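Local structure of pyrrolidone-carboxylate peptidase (Deinococcus radiodurans R1, 5Z48) at residues A25-H30 against S42-V47; T5-G10 against G66-T71; M90-P95 against G142-N147. The protein probably removes N-terminal pyroglutamyl (5-oxoproline) residues from peptides, acting as a cysteine exopeptidase, generally not when proline follows. One frame throughout, in Å; residues are numbered along the deposited sequence.

In the fold
Interactions 1 and 2 belong to one sheet: their centres lie about 9 Å apart, and strand 38-45 runs beside strand 5-11, with Leu45 N 2.8 Å from Gly10 O, a probable hydrogen bond. Interaction 3 lies farther off, its centre about 20 Å from that of interaction 1, yet it meets the end of segment 42-47, where Val47 CG1 packs 3.8 Å from Val145 CG2. Both interactions 1 and 3 touch the bound pyroglutamate, and interaction 3 carries Cys146, an active-site residue by similarity. Interaction 2 does not touch interaction 3 (nearest atoms about 5 Å), but the side chain of Leu70 is about 7 Å from that of Cys146.

Interaction 1: residues A25-H30 against S42-V47; sequences AAQELH and SALLPV. With PCA (pyroglutamic acid), chain I.
His30 and Ser42 mark the closest backbone approach, with the CA of His30 4.9 Å from the CA of Ser42. The short axes of helix 25-29 and strand 42-45 come within 7.5 Å and run nearly antiparallel, at 158°. From the helix Ala26 reaches on to Leu44, after which the chain from Leu45 onward draws away. Ser42 grips the end of the helix twice. Its backbone N-H points almost straight (174°) at ND1 of His30, 3.0 Å from Ser42 N, and the donor lies at the edge of the imidazole, in the ring plane. The His30 CG is anti to its backbone N (chi1 176°), and the ring presents its ND1 edge to Ser42 N; since ND1 accepts here, a neutral ring would probably carry its proton on NE2. The hydroxyl makes the second link: Ser42 OG donates to Ala26 O at 2.8 Å, tilted from the carbonyl plane. At the last turn it thus adds a short bond to a carbonyl whose helical bonds, from Leu29 N and His30 N, are both weak. Beyond this polar pair, the methyl of Ala26 faces Leu44, with Ala26 CB 4.0 Å from Leu44 CD2 in one of the two conformers of that leucine. At the far end Val47 belongs to the ligand pocket, its CG2 3.8 Å from CG of the pyroglutamic acid. Leu8 of strand 5-11 packs on both Ser42 and Leu29, while Ala25 and Leu29 rest on helix 194-211. Ser42 and Leu44 meet helix 21-29 on one side of strand 38-45, Ala43 and Leu45 meet helix 49-63 on the other, and the strand itself pairs in the sheet with strand 5-11.

Interaction 2: residues T5-G10 against G66-T71; sequences TLLLTG and GAVLLT
Leu7 and its neighbours on strand 5-10 pair in parallel with strand 67-71, the short axes 4.7 Å apart and inclined by 14°. Leu7 sits at the middle of the hydrogen bonding: its N donates to Ala67 O, and its O accepts from Leu69 N at 2.8 Å. On the face that carries Leu6 and Leu8, Leu6 leans across the small Ala67, its CD1 4.0 Å from Ala67 CB, while its CD2 turns toward Leu69 CB. Leu8 CD1 is lodged between two neighbours, 4.0 Å from Leu69 CG and 3.8 Å from Thr71 CG2. The face of Leu7 and Thr9 is fitted differently: Thr9 and Leu70 lie side by side and point the same way, bringing Thr9 OG1 to 3.2 Å from Leu70 CD2. A water joins that hydroxyl to Thr71 O. Thr71 joins Thr9 through both backbone and side chain. Its OG1, set between backbone N and carbonyl carbon (chi1 76°), gives a 2.8 Å bond to Thr9 O on a lone pair in the carbonyl plane, whereas Thr71 N reaches the same Thr9 O at 2.9 Å from above that plane. An alanine here would keep the backbone N bond but would probably leave Thr9 O without the hydroxyl on its lone pair, and open a gap beside Leu8 CD1. Helix 194-211 packs on Leu6, Leu8, Ala67 and Leu69; helix 49-63 packs on Leu7, Val68 and Leu70. Strand 5-11 lies between strands 38-45 and 67-73, and the chain passes from 38-45 through helix 49-63 to 67-73, a beta-alpha-beta crossover that skips the intervening strand 5-11, in an alpha/beta/alpha sandwich.

Interaction 3: residues M90-P95 against G142-N147; sequences MDFQIP and GLYVCN. With PCA (pyroglutamic acid), chain I.
Tyr144 and Phe92 meet at the wall of the pyroglutamate pocket, where Tyr144 is the N-cap residue of helix 145-159, the helix that bears Cys146, an active-site residue by similarity. Their rings form a T-shaped (edge-to-face) stack, planes at 78° and centroids 4.9 Å apart. Tyr144 supplies the edge: its CD1 stands over the centre of the Phe92 ring, 3.6 Å from Phe92 CG. Tyr144 CG is anti to its backbone N (chi1 -168°), and the far end of the ring reaches segment 90-95. The opposite edge of the same ring faces the ligand, with Tyr144 CD2 3.2 Å from the carboxylate O of the pyroglutamic acid, so the tyrosine is wedged between loop and ligand. That carboxylate oxygen accepts from Cys146 N at 3.0 Å, a geometry consistent with an oxyanion-hole donor at the start of the helix. The backbones are tied upstream, where Asp91 N donates to Leu143 O at 3.0 Å. The same oxygen lies at the edge of the Phe92 ring, near its plane. Leu143 CD1 packs on Asp91 CB, while the Asp91 carboxylate turns to Arg103 and to Arg122 of a neighbouring subunit, linking this wall to the tetramer. Val145 CG2 packs near Phe92 CZ. Ile94 crosses the tyrosine at about a right angle, its CG1 3.8 Å from Tyr144 CZ. Beyond it the phenol is anchored: Tyr144 OH donates to Pro95 O at 2.7 Å, approaching from 36° out of the carbonyl plane.

Interaction 1: residues A25-H30 against S42-V47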
ATOM      1  N   ALA B  25      11.529 -22.023  -9.608  1.00 11.75           N
ATOM      2  CA  ALA B  25      12.815 -21.543 -10.103  1.00 11.12           C
ATOM      3  C   ALA B  25      13.936 -22.517  -9.759  1.00 11.17           C
ATOM      4  O   ALA B  25      14.813 -22.761 -10.601  1.00 11.70           O
ATOM      5  CB  ALA B  25      13.096 -20.162  -9.522  1.00 13.59           C
ATOM      6  N   ALA B  26      13.952 -23.033  -8.522  1.00 11.12           N
ATOM      7  CA  ALA B  26      14.998 -23.998  -8.173  1.00 10.02           C
ATOM      8  C   ALA B  26      14.917 -25.215  -9.077  1.00 12.37           C
ATOM      9  O   ALA B  26      15.946 -25.732  -9.554  1.00 14.46           O
ATOM     10  CB  ALA B  26      14.886 -24.412  -6.696  1.00 11.49           C
ATOM     11  N   GLN B  27      13.699 -25.699  -9.350  1.00 11.92           N
ATOM     12  CA  GLN B  27      13.555 -26.874 -10.198  1.00 13.45           C
ATOM     13  C   GLN B  27      14.088 -26.619 -11.602  1.00 15.25           C
ATOM     14  O   GLN B  27      14.784 -27.474 -12.176  1.00 15.12           O
ATOM     15  CB  GLN B  27      12.085 -27.311 -10.248  1.00 14.48           C
ATOM     16  CG  GLN B  27      11.899 -28.796 -10.632  1.00 16.84           C
ATOM     17  CD  GLN B  27      12.247 -29.752  -9.465  1.00 20.38           C
ATOM     18  OE1 GLN B  27      12.261 -29.350  -8.308  1.00 23.37           O
ATOM     19  NE2 GLN B  27      12.408 -31.039  -9.776  1.00 21.20           N
ATOM     20  N   GLU B  28      13.775 -25.445 -12.178  1.00 13.33           N
ATOM     21  CA  GLU B  28      14.179 -25.178 -13.551  1.00 14.45           C
ATOM     22  C   GLU B  28      15.677 -24.981 -13.683  1.00 14.40           C
ATOM     23  O   GLU B  28      16.245 -25.314 -14.747  1.00 16.49           O
ATOM     24  CB  GLU B  28      13.499 -23.910 -14.078  1.00 17.30           C
ATOM     25  CG  GLU B  28      12.015 -23.940 -14.263  1.00 23.60           C
ATOM     26  CD  GLU B  28      11.580 -22.650 -14.969  1.00 29.88           C
ATOM     27  OE1 GLU B  28      12.105 -22.391 -16.088  1.00 31.89           O
ATOM     28  OE2 GLU B  28      10.778 -21.870 -14.393  1.00 27.06           O
ATOM     29  N   LEU B  29      16.335 -24.472 -12.638  1.00 13.23           N
ATOM     30  CA  LEU B  29      17.739 -24.125 -12.749  1.00 14.40           C
ATOM     31  C   LEU B  29      18.664 -25.237 -12.267  1.00 15.41           C
ATOM     32  O   LEU B  29      19.886 -25.133 -12.462  1.00 13.79           O
ATOM     33  CB  LEU B  29      18.016 -22.823 -11.983  1.00 11.86           C
ATOM     34  CG  LEU B  29      17.275 -21.622 -12.597  1.00 12.53           C
ATOM     35  CD1 LEU B  29      17.421 -20.427 -11.639  1.00 12.79           C
ATOM     36  CD2 LEU B  29      17.778 -21.257 -14.008  1.00 14.95           C
ATOM     37  N   HIS B  30      18.129 -26.331 -11.726  1.00 12.96           N
ATOM     38  CA  HIS B  30      19.019 -27.408 -11.293  1.00 11.35           C
ATOM     39  C   HIS B  30      19.939 -27.877 -12.421  1.00 14.58           C
ATOM     40  O   HIS B  30      19.486 -28.151 -13.534  1.00 14.72           O
ATOM     41  CB  HIS B  30      18.243 -28.634 -10.786  1.00 11.82           C
ATOM     42  CG  HIS B  30      19.146 -29.776 -10.433  1.00 12.60           C
ATOM     43  ND1 HIS B  30      20.055 -29.686  -9.389  1.00 12.26           N
ATOM     44  CD2 HIS B  30      19.343 -30.991 -11.010  1.00 13.95           C
ATOM     45  CE1 HIS B  30      20.748 -30.808  -9.326  1.00 14.27           C
ATOM     46  NE2 HIS B  30      20.329 -31.623 -10.287  1.00 15.94           N
ATOM     47  N   SER B  42      20.216 -27.874  -7.038  1.00 11.76           N
ATOM     48  CA  SER B  42      19.004 -27.367  -6.390  1.00 10.44           C
ATOM     49  C   SER B  42      18.415 -28.376  -5.406  1.00 10.13           C
ATOM     50  O   SER B  42      18.522 -29.593  -5.580  1.00 12.18           O
ATOM     51  CB  SER B  42      17.931 -27.055  -7.426  1.00 11.39           C
ATOM     52  OG  SER B  42      18.409 -26.120  -8.355  1.00 13.27           O
ATOM     53  N   ALA B  43      17.682 -27.842  -4.421  1.00 12.50           N
ATOM     54  CA  ALA B  43      16.905 -28.645  -3.481  1.00 11.98           C
ATOM     55  C   ALA B  43      15.688 -27.867  -3.012  1.00 13.02           C
ATOM     56  O   ALA B  43      15.691 -26.634  -2.965  1.00 14.84           O
ATOM     57  CB  ALA B  43      17.726 -29.066  -2.249  1.00 12.63           C
ATOM     58  N   LEU B  44      14.635 -28.597  -2.721  0.57 13.91           N
ATOM     59  CA  LEU B  44      13.465 -27.990  -2.120  0.57 12.55           C
ATOM     60  C   LEU B  44      13.443 -28.271  -0.629  0.57 11.99           C
ATOM     61  O   LEU B  44      13.784 -29.369  -0.181  0.57 13.50           O
ATOM     62  CB  LEU B  44      12.202 -28.515  -2.771  0.57 14.29           C
ATOM     63  CG  LEU B  44      12.097 -28.109  -4.233  0.57 14.68           C
ATOM     64  CD1 LEU B  44      10.700 -28.503  -4.698  0.57 13.59           C
ATOM     65  CD2 LEU B  44      12.374 -26.613  -4.485  0.57 15.11           C
ATOM     66  N   LEU B  45      13.079 -27.251   0.129  1.00 10.73           N
ATOM     67  CA  LEU B  45      12.934 -27.353   1.575  1.00 13.03           C
ATOM     68  C   LEU B  45      11.465 -27.323   2.003  1.00 13.28           C
ATOM     69  O   LEU B  45      10.637 -26.620   1.396  1.00 13.09           O
ATOM     70  CB  LEU B  45      13.656 -26.178   2.248  1.00 11.12           C
ATOM     71  CG  LEU B  45      15.164 -26.092   1.898  1.00 13.25           C
ATOM     72  CD1 LEU B  45      15.802 -24.834   2.518  1.00 10.94           C
ATOM     73  CD2 LEU B  45      15.946 -27.295   2.402  1.00 17.89           C
ATOM     74  N   PRO B  46      11.117 -28.035   3.076  1.00 12.23           N
ATOM     75  CA  PRO B  46       9.765 -27.916   3.622  1.00 12.74           C
ATOM     76  C   PRO B  46       9.606 -26.602   4.382  1.00 11.76           C
ATOM     77  O   PRO B  46      10.571 -26.030   4.898  1.00 12.97           O
ATOM     78  CB  PRO B  46       9.668 -29.106   4.577  1.00 14.90           C
ATOM     79  CG  PRO B  46      11.123 -29.234   5.083  1.00 16.32           C
ATOM     80  CD  PRO B  46      11.978 -28.921   3.869  1.00 12.27           C
ATOM     81  N   VAL B  47       8.354 -26.129   4.468  1.00 12.61           N
ATOM     82  CA  VAL B  47       8.061 -24.894   5.224  1.00 11.00           C
ATOM     83  C   VAL B  47       7.772 -25.290   6.664  1.00 12.86           C
ATOM     84  O   VAL B  47       6.627 -25.252   7.132  1.00 14.15           O
ATOM     85  CB  VAL B  47       6.908 -24.100   4.595  1.00 11.13           C
ATOM     86  CG1 VAL B  47       6.772 -22.754   5.281  1.00 12.90           C
ATOM     87  CG2 VAL B  47       7.230 -23.807   3.153  1.00 12.92           C
TER
HETATM   88  N   PCA I 302       8.077 -17.819   2.125  1.00 12.52           N
HETATM   89  CA  PCA I 302       7.900 -17.926   3.569  1.00 16.03           C
HETATM   90  CB  PCA I 302       8.188 -19.383   3.966  1.00 15.03           C
HETATM   91  CG  PCA I 302       8.388 -20.189   2.681  1.00 13.13           C
HETATM   92  CD  PCA I 302       8.367 -19.129   1.609  1.00 10.05           C
HETATM   93  OE  PCA I 302       8.567 -19.402   0.420  1.00 12.15           O
HETATM   94  C   PCA I 302       8.772 -16.877   4.287  1.00 17.95           C
HETATM   95  O   PCA I 302       9.269 -17.067   5.402  1.00 14.84           O
HETATM   96  OXT PCA I 302       9.043 -15.781   3.720  1.00 21.19           O

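Interaction 2: residues T5-G10 against G66-T71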
ATOM      1  N   THR B   5      30.280 -25.751  -6.656  1.00 20.01           N
ATOM      2  CA  THR B   5      28.834 -25.897  -6.679  1.00 18.22           C
ATOM      3  C   THR B   5      28.180 -24.683  -6.044  1.00 17.13           C
ATOM      4  O   THR B   5      28.560 -24.279  -4.941  1.00 16.94           O
ATOM      5  CB  THR B   5      28.398 -27.126  -5.889  1.00 18.67           C
ATOM      6  OG1 THR B   5      28.958 -28.289  -6.516  1.00 21.58           O
ATOM      7  CG2 THR B   5      26.859 -27.236  -5.798  1.00 20.76           C
ATOM      8  N   LEU B   6      27.187 -24.119  -6.722  1.00 15.24           N
ATOM      9  CA  LEU B   6      26.299 -23.160  -6.068  1.00 13.89           C
ATOM     10  C   LEU B   6      25.077 -23.938  -5.590  1.00 14.84           C
ATOM     11  O   LEU B   6      24.402 -24.609  -6.389  1.00 14.00           O
ATOM     12  CB  LEU B   6      25.903 -22.017  -7.003  1.00 13.41           C
ATOM     13  CG  LEU B   6      24.945 -20.993  -6.344  1.00 19.31           C
ATOM     14  CD1 LEU B   6      25.319 -19.563  -6.695  1.00 23.97           C
ATOM     15  CD2 LEU B   6      23.533 -21.232  -6.763  1.00 19.89           C
ATOM     16  N   LEU B   7      24.830 -23.916  -4.273  1.00 12.78           N
ATOM     17  CA  LEU B   7      23.632 -24.551  -3.722  1.00 12.11           C
ATOM     18  C   LEU B   7      22.458 -23.596  -3.848  1.00 12.33           C
ATOM     19  O   LEU B   7      22.515 -22.493  -3.323  1.00 11.04           O
ATOM     20  CB  LEU B   7      23.857 -24.931  -2.254  1.00 12.99           C
ATOM     21  CG  LEU B   7      22.619 -25.462  -1.502  1.00 12.63           C
ATOM     22  CD1 LEU B   7      22.153 -26.765  -2.122  1.00 14.66           C
ATOM     23  CD2 LEU B   7      22.949 -25.684   0.003  1.00 13.99           C
ATOM     24  N   LEU B   8      21.398 -24.012  -4.540  1.00 10.78           N
ATOM     25  CA  LEU B   8      20.213 -23.188  -4.766  1.00 10.42           C
ATOM     26  C   LEU B   8      19.024 -23.875  -4.126  1.00  8.78           C
ATOM     27  O   LEU B   8      18.760 -25.026  -4.431  1.00 11.03           O
ATOM     28  CB  LEU B   8      19.979 -23.019  -6.268  1.00 11.76           C
ATOM     29  CG  LEU B   8      18.665 -22.334  -6.672  1.00 11.21           C
ATOM     30  CD1 LEU B   8      18.570 -20.895  -6.091  1.00 12.62           C
ATOM     31  CD2 LEU B   8      18.548 -22.288  -8.192  1.00 12.46           C
ATOM     32  N   THR B   9      18.327 -23.202  -3.186  1.00 11.50           N
ATOM     33  CA  THR B   9      17.152 -23.846  -2.589  1.00 10.24           C
ATOM     34  C   THR B   9      15.893 -23.021  -2.838  1.00  9.80           C
ATOM     35  O   THR B   9      15.954 -21.811  -3.035  1.00 10.90           O
ATOM     36  CB  THR B   9      17.326 -24.076  -1.079  1.00 10.41           C
ATOM     37  OG1 THR B   9      17.388 -22.821  -0.370  1.00 12.65           O
ATOM     38  CG2 THR B   9      18.609 -24.819  -0.792  1.00 11.06           C
ATOM     39  N   GLY B  10      14.752 -23.716  -2.846  1.00 10.35           N
ATOM     40  CA  GLY B  10      13.443 -23.079  -2.829  1.00 10.64           C
ATOM     41  C   GLY B  10      12.592 -23.774  -1.781  1.00 11.73           C
ATOM     42  O   GLY B  10      13.018 -24.743  -1.164  1.00 12.38           O
ATOM     43  N   GLY B  66      30.464 -23.837  -2.855  1.00 15.02           N
ATOM     44  CA  GLY B  66      31.235 -22.609  -2.879  1.00 14.49           C
ATOM     45  C   GLY B  66      30.426 -21.351  -2.726  1.00 15.14           C
ATOM     46  O   GLY B  66      31.023 -20.290  -2.529  1.00 16.24           O
ATOM     47  N   ALA B  67      29.100 -21.447  -2.813  1.00 11.96           N
ATOM     48  CA  ALA B  67      28.190 -20.327  -2.619  1.00 12.36           C
ATOM     49  C   ALA B  67      26.815 -20.902  -2.363  1.00 11.03           C
ATOM     50  O   ALA B  67      26.515 -22.020  -2.803  1.00 12.69           O
ATOM     51  CB  ALA B  67      28.165 -19.428  -3.859  1.00 14.36           C
ATOM     52  N   VAL B  68      25.976 -20.135  -1.643  1.00 10.97           N
ATOM     53  CA  VAL B  68      24.657 -20.598  -1.207  1.00 12.58           C
ATOM     54  C   VAL B  68      23.636 -19.507  -1.507  1.00 12.33           C
ATOM     55  O   VAL B  68      23.740 -18.381  -0.985  1.00 11.16           O
ATOM     56  CB  VAL B  68      24.643 -20.963   0.292  1.00 11.24           C
ATOM     57  CG1 VAL B  68      23.263 -21.400   0.764  1.00 12.45           C
ATOM     58  CG2 VAL B  68      25.725 -22.020   0.596  1.00 12.68           C
ATOM     59  N   LEU B  69      22.651 -19.837  -2.348  1.00  9.81           N
ATOM     60  CA  LEU B  69      21.535 -18.948  -2.691  1.00  8.26           C
ATOM     61  C   LEU B  69      20.215 -19.572  -2.226  1.00  9.75           C
ATOM     62  O   LEU B  69      19.684 -20.491  -2.857  1.00 10.22           O
ATOM     63  CB  LEU B  69      21.528 -18.645  -4.199  1.00 11.05           C
ATOM     64  CG  LEU B  69      20.460 -17.627  -4.654  1.00 10.76           C
ATOM     65  CD1 LEU B  69      20.544 -16.316  -3.904  1.00 11.10           C
ATOM     66  CD2 LEU B  69      20.642 -17.333  -6.152  1.00 12.38           C
ATOM     67  N   LEU B  70      19.669 -19.089  -1.106  1.00 10.47           N
ATOM     68  CA  LEU B  70      18.405 -19.575  -0.579  1.00  8.93           C
ATOM     69  C   LEU B  70      17.288 -18.671  -1.110  1.00  8.92           C
ATOM     70  O   LEU B  70      17.432 -17.434  -1.056  1.00 10.11           O
ATOM     71  CB  LEU B  70      18.434 -19.508   0.945  1.00  8.94           C
ATOM     72  CG  LEU B  70      19.671 -20.118   1.631  1.00 10.89           C
ATOM     73  CD1 LEU B  70      19.607 -19.683   3.141  1.00 14.21           C
ATOM     74  CD2 LEU B  70      19.721 -21.617   1.522  1.00 12.36           C
ATOM     75  N   THR B  71      16.206 -19.255  -1.617  1.00  9.58           N
ATOM     76  CA  THR B  71      15.117 -18.439  -2.162  1.00  9.66           C
ATOM     77  C   THR B  71      13.763 -18.829  -1.556  1.00 10.28           C
ATOM     78  O   THR B  71      13.544 -19.955  -1.077  1.00 10.45           O
ATOM     79  CB  THR B  71      15.039 -18.516  -3.713  1.00 11.53           C
ATOM     80  OG1 THR B  71      14.477 -19.746  -4.158  1.00 11.37           O
ATOM     81  CG2 THR B  71      16.436 -18.370  -4.317  1.00 11.94           C
TER
HETATM   82  O   HOH W   1      14.883 -21.873   0.270  1.00 13.49           O

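Interaction 3: residues M90-P95 against G142-N147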
ATOM      1  N   MET B  90      12.464 -16.709  15.998  0.60 11.85           N
ATOM      2  CA  MET B  90      11.299 -17.294  15.332  0.60 12.95           C
ATOM      3  C   MET B  90      10.039 -16.645  15.901  0.60 10.98           C
ATOM      4  O   MET B  90       9.738 -16.805  17.093  0.60 12.87           O
ATOM      5  CB  MET B  90      11.252 -18.809  15.542  0.60 13.84           C
ATOM      6  CG  MET B  90      12.538 -19.473  15.103  0.60 14.11           C
ATOM      7  SD  MET B  90      12.842 -21.105  15.759  0.60 18.55           S
ATOM      8  CE  MET B  90      11.724 -22.159  14.843  0.60 17.00           C
ATOM      9  N   ASP B  91       9.275 -15.981  15.035  1.00 11.67           N
ATOM     10  CA  ASP B  91       8.009 -15.379  15.458  1.00 12.93           C
ATOM     11  C   ASP B  91       7.065 -15.452  14.273  1.00 11.87           C
ATOM     12  O   ASP B  91       7.237 -14.718  13.290  1.00 14.96           O
ATOM     13  CB  ASP B  91       8.186 -13.943  15.945  1.00 12.01           C
ATOM     14  CG  ASP B  91       6.943 -13.441  16.636  1.00 16.10           C
ATOM     15  OD1 ASP B  91       6.731 -13.742  17.817  1.00 15.62           O
ATOM     16  OD2 ASP B  91       6.154 -12.720  15.989  1.00 23.26           O
ATOM     17  N   PHE B  92       6.099 -16.374  14.350  1.00 13.50           N
ATOM     18  CA  PHE B  92       5.308 -16.751  13.187  1.00 15.56           C
ATOM     19  C   PHE B  92       3.963 -16.053  13.235  1.00 17.23           C
ATOM     20  O   PHE B  92       3.199 -16.251  14.184  1.00 23.02           O
ATOM     21  CB  PHE B  92       5.091 -18.266  13.130  1.00 13.38           C
ATOM     22  CG  PHE B  92       6.325 -19.083  12.780  1.00 13.63           C
ATOM     23  CD1 PHE B  92       7.616 -18.533  12.732  1.00 13.70           C
ATOM     24  CD2 PHE B  92       6.161 -20.438  12.476  1.00 15.81           C
ATOM     25  CE1 PHE B  92       8.726 -19.322  12.401  1.00 14.47           C
ATOM     26  CE2 PHE B  92       7.236 -21.242  12.151  1.00 15.87           C
ATOM     27  CZ  PHE B  92       8.531 -20.699  12.086  1.00 16.33           C
ATOM     28  N   GLN B  93       3.658 -15.285  12.192  1.00 16.53           N
ATOM     29  CA  GLN B  93       2.349 -14.654  12.076  1.00 17.98           C
ATOM     30  C   GLN B  93       1.284 -15.617  11.572  1.00 19.03           C
ATOM     31  O   GLN B  93       0.100 -15.389  11.833  1.00 21.84           O
ATOM     32  CB  GLN B  93       2.431 -13.460  11.133  1.00 21.63           C
ATOM     33  CG  GLN B  93       3.485 -12.456  11.593  1.00 28.27           C
ATOM     34  CD  GLN B  93       3.043 -11.681  12.814  1.00 38.84           C
ATOM     35  OE1 GLN B  93       1.882 -11.279  12.931  1.00 44.39           O
ATOM     36  NE2 GLN B  93       3.960 -11.490  13.748  1.00 41.24           N
ATOM     37  N   ILE B  94       1.669 -16.655  10.823  1.00 15.94           N
ATOM     38  CA  ILE B  94       0.803 -17.752  10.387  1.00 17.46           C
ATOM     39  C   ILE B  94       1.506 -19.049  10.753  1.00 16.42           C
ATOM     40  O   ILE B  94       2.733 -19.072  10.932  1.00 15.48           O
ATOM     41  CB  ILE B  94       0.529 -17.715   8.861  1.00 18.47           C
ATOM     42  CG1 ILE B  94       1.861 -17.648   8.085  1.00 20.23           C
ATOM     43  CG2 ILE B  94      -0.358 -16.528   8.489  1.00 20.56           C
ATOM     44  CD1 ILE B  94       1.687 -17.941   6.579  1.00 20.36           C
ATOM     45  N   PRO B  95       0.760 -20.145  10.885  1.00 18.00           N
ATOM     46  CA  PRO B  95       1.413 -21.420  11.197  1.00 20.89           C
ATOM     47  C   PRO B  95       2.276 -21.880  10.034  1.00 17.23           C
ATOM     48  O   PRO B  95       2.082 -21.497   8.869  1.00 17.93           O
ATOM     49  CB  PRO B  95       0.254 -22.393  11.461  1.00 21.55           C
ATOM     50  CG  PRO B  95      -0.993 -21.663  10.971  1.00 25.55           C
ATOM     51  CD  PRO B  95      -0.714 -20.212  10.979  1.00 20.10           C
ATOM     52  N   GLY B 142      11.430 -11.096   7.450  1.00 10.71           N
ATOM     53  CA  GLY B 142      10.436 -11.659   8.359  1.00 10.04           C
ATOM     54  C   GLY B 142      11.129 -12.509   9.421  1.00  9.34           C
ATOM     55  O   GLY B 142      12.338 -12.566   9.473  1.00 11.48           O
ATOM     56  N   LEU B 143      10.317 -13.130  10.297  1.00  9.67           N
ATOM     57  CA  LEU B 143      10.818 -14.055  11.321  1.00 10.08           C
ATOM     58  C   LEU B 143      10.172 -15.441  11.159  1.00 11.82           C
ATOM     59  O   LEU B 143      10.031 -16.187  12.117  1.00 12.24           O
ATOM     60  CB  LEU B 143      10.620 -13.476  12.731  1.00 11.38           C
ATOM     61  CG  LEU B 143      11.414 -12.160  12.921  1.00 10.98           C
ATOM     62  CD1 LEU B 143      11.118 -11.683  14.340  1.00 11.35           C
ATOM     63  CD2 LEU B 143      12.928 -12.322  12.750  1.00 10.98           C
ATOM     64  N   TYR B 144       9.790 -15.788   9.910  1.00 12.38           N
ATOM     65  CA  TYR B 144       9.174 -17.063   9.577  1.00 13.60           C
ATOM     66  C   TYR B 144      10.259 -18.006   9.044  1.00 14.47           C
ATOM     67  O   TYR B 144      11.411 -17.892   9.448  1.00 11.60           O
ATOM     68  CB  TYR B 144       8.033 -16.798   8.590  1.00 11.21           C
ATOM     69  CG  TYR B 144       7.004 -17.894   8.261  1.00 12.45           C
ATOM     70  CD1 TYR B 144       6.308 -18.631   9.232  1.00 13.54           C
ATOM     71  CD2 TYR B 144       6.675 -18.113   6.938  1.00 15.28           C
ATOM     72  CE1 TYR B 144       5.329 -19.570   8.872  1.00 16.01           C
ATOM     73  CE2 TYR B 144       5.700 -19.050   6.568  1.00 15.19           C
ATOM     74  CZ  TYR B 144       5.023 -19.766   7.534  1.00 14.56           C
ATOM     75  OH  TYR B 144       4.055 -20.673   7.152  1.00 16.39           O
ATOM     76  N   VAL B 145       9.916 -18.941   8.170  1.00 11.82           N
ATOM     77  CA  VAL B 145      10.866 -20.023   7.881  1.00 10.73           C
ATOM     78  C   VAL B 145      11.990 -19.552   6.952  1.00 12.79           C
ATOM     79  O   VAL B 145      13.120 -20.059   7.058  1.00 10.79           O
ATOM     80  CB  VAL B 145      10.125 -21.272   7.333  1.00 10.86           C
ATOM     81  CG1 VAL B 145      11.066 -22.510   7.280  1.00 12.37           C
ATOM     82  CG2 VAL B 145       8.931 -21.669   8.213  1.00 14.49           C
ATOM     83  N   CYS B 146      11.746 -18.572   6.052  1.00 10.14           N
ATOM     84  CA  CYS B 146      12.829 -18.059   5.206  1.00 10.62           C
ATOM     85  C   CYS B 146      13.915 -17.396   6.043  1.00 10.16           C
ATOM     86  O   CYS B 146      15.102 -17.661   5.870  1.00 11.91           O
ATOM     87  CB  CYS B 146      12.282 -17.049   4.188  1.00 10.25           C
ATOM     88  SG  CYS B 146      11.194 -17.854   2.933  1.00 16.62           S
ATOM     89  N   ASN B 147      13.525 -16.518   6.965  1.00 10.49           N
ATOM     90  CA  ASN B 147      14.527 -15.966   7.863  1.00 10.76           C
ATOM     91  C   ASN B 147      15.256 -17.054   8.634  1.00 12.10           C
ATOM     92  O   ASN B 147      16.485 -16.991   8.811  1.00 11.04           O
ATOM     93  CB  ASN B 147      13.845 -15.030   8.847  1.00 11.00           C
ATOM     94  CG  ASN B 147      14.822 -14.502   9.890  1.00 11.06           C
ATOM     95  OD1 ASN B 147      15.600 -13.573   9.587  1.00 11.32           O
ATOM     96  ND2 ASN B 147      14.807 -15.081  11.079  1.00 12.25           N
TER
HETATM   97  N   PCA I 302       8.077 -17.819   2.125  1.00 12.52           N
HETATM   98  CA  PCA I 302       7.900 -17.926   3.569  1.00 16.03           C
HETATM   99  CB  PCA I 302       8.188 -19.383   3.966  1.00 15.03           C
HETATM  100  CG  PCA I 302       8.388 -20.189   2.681  1.00 13.13           C
HETATM  101  CD  PCA I 302       8.367 -19.129   1.609  1.00 10.05           C
HETATM  102  OE  PCA I 302       8.567 -19.402   0.420  1.00 12.15           O
HETATM  103  C   PCA I 302       8.772 -16.877   4.287  1.00 17.95           C
HETATM  104  O   PCA I 302       9.269 -17.067   5.402  1.00 14.84           O
HETATM  105  OXT PCA I 302       9.043 -15.781   3.720  1.00 21.19           O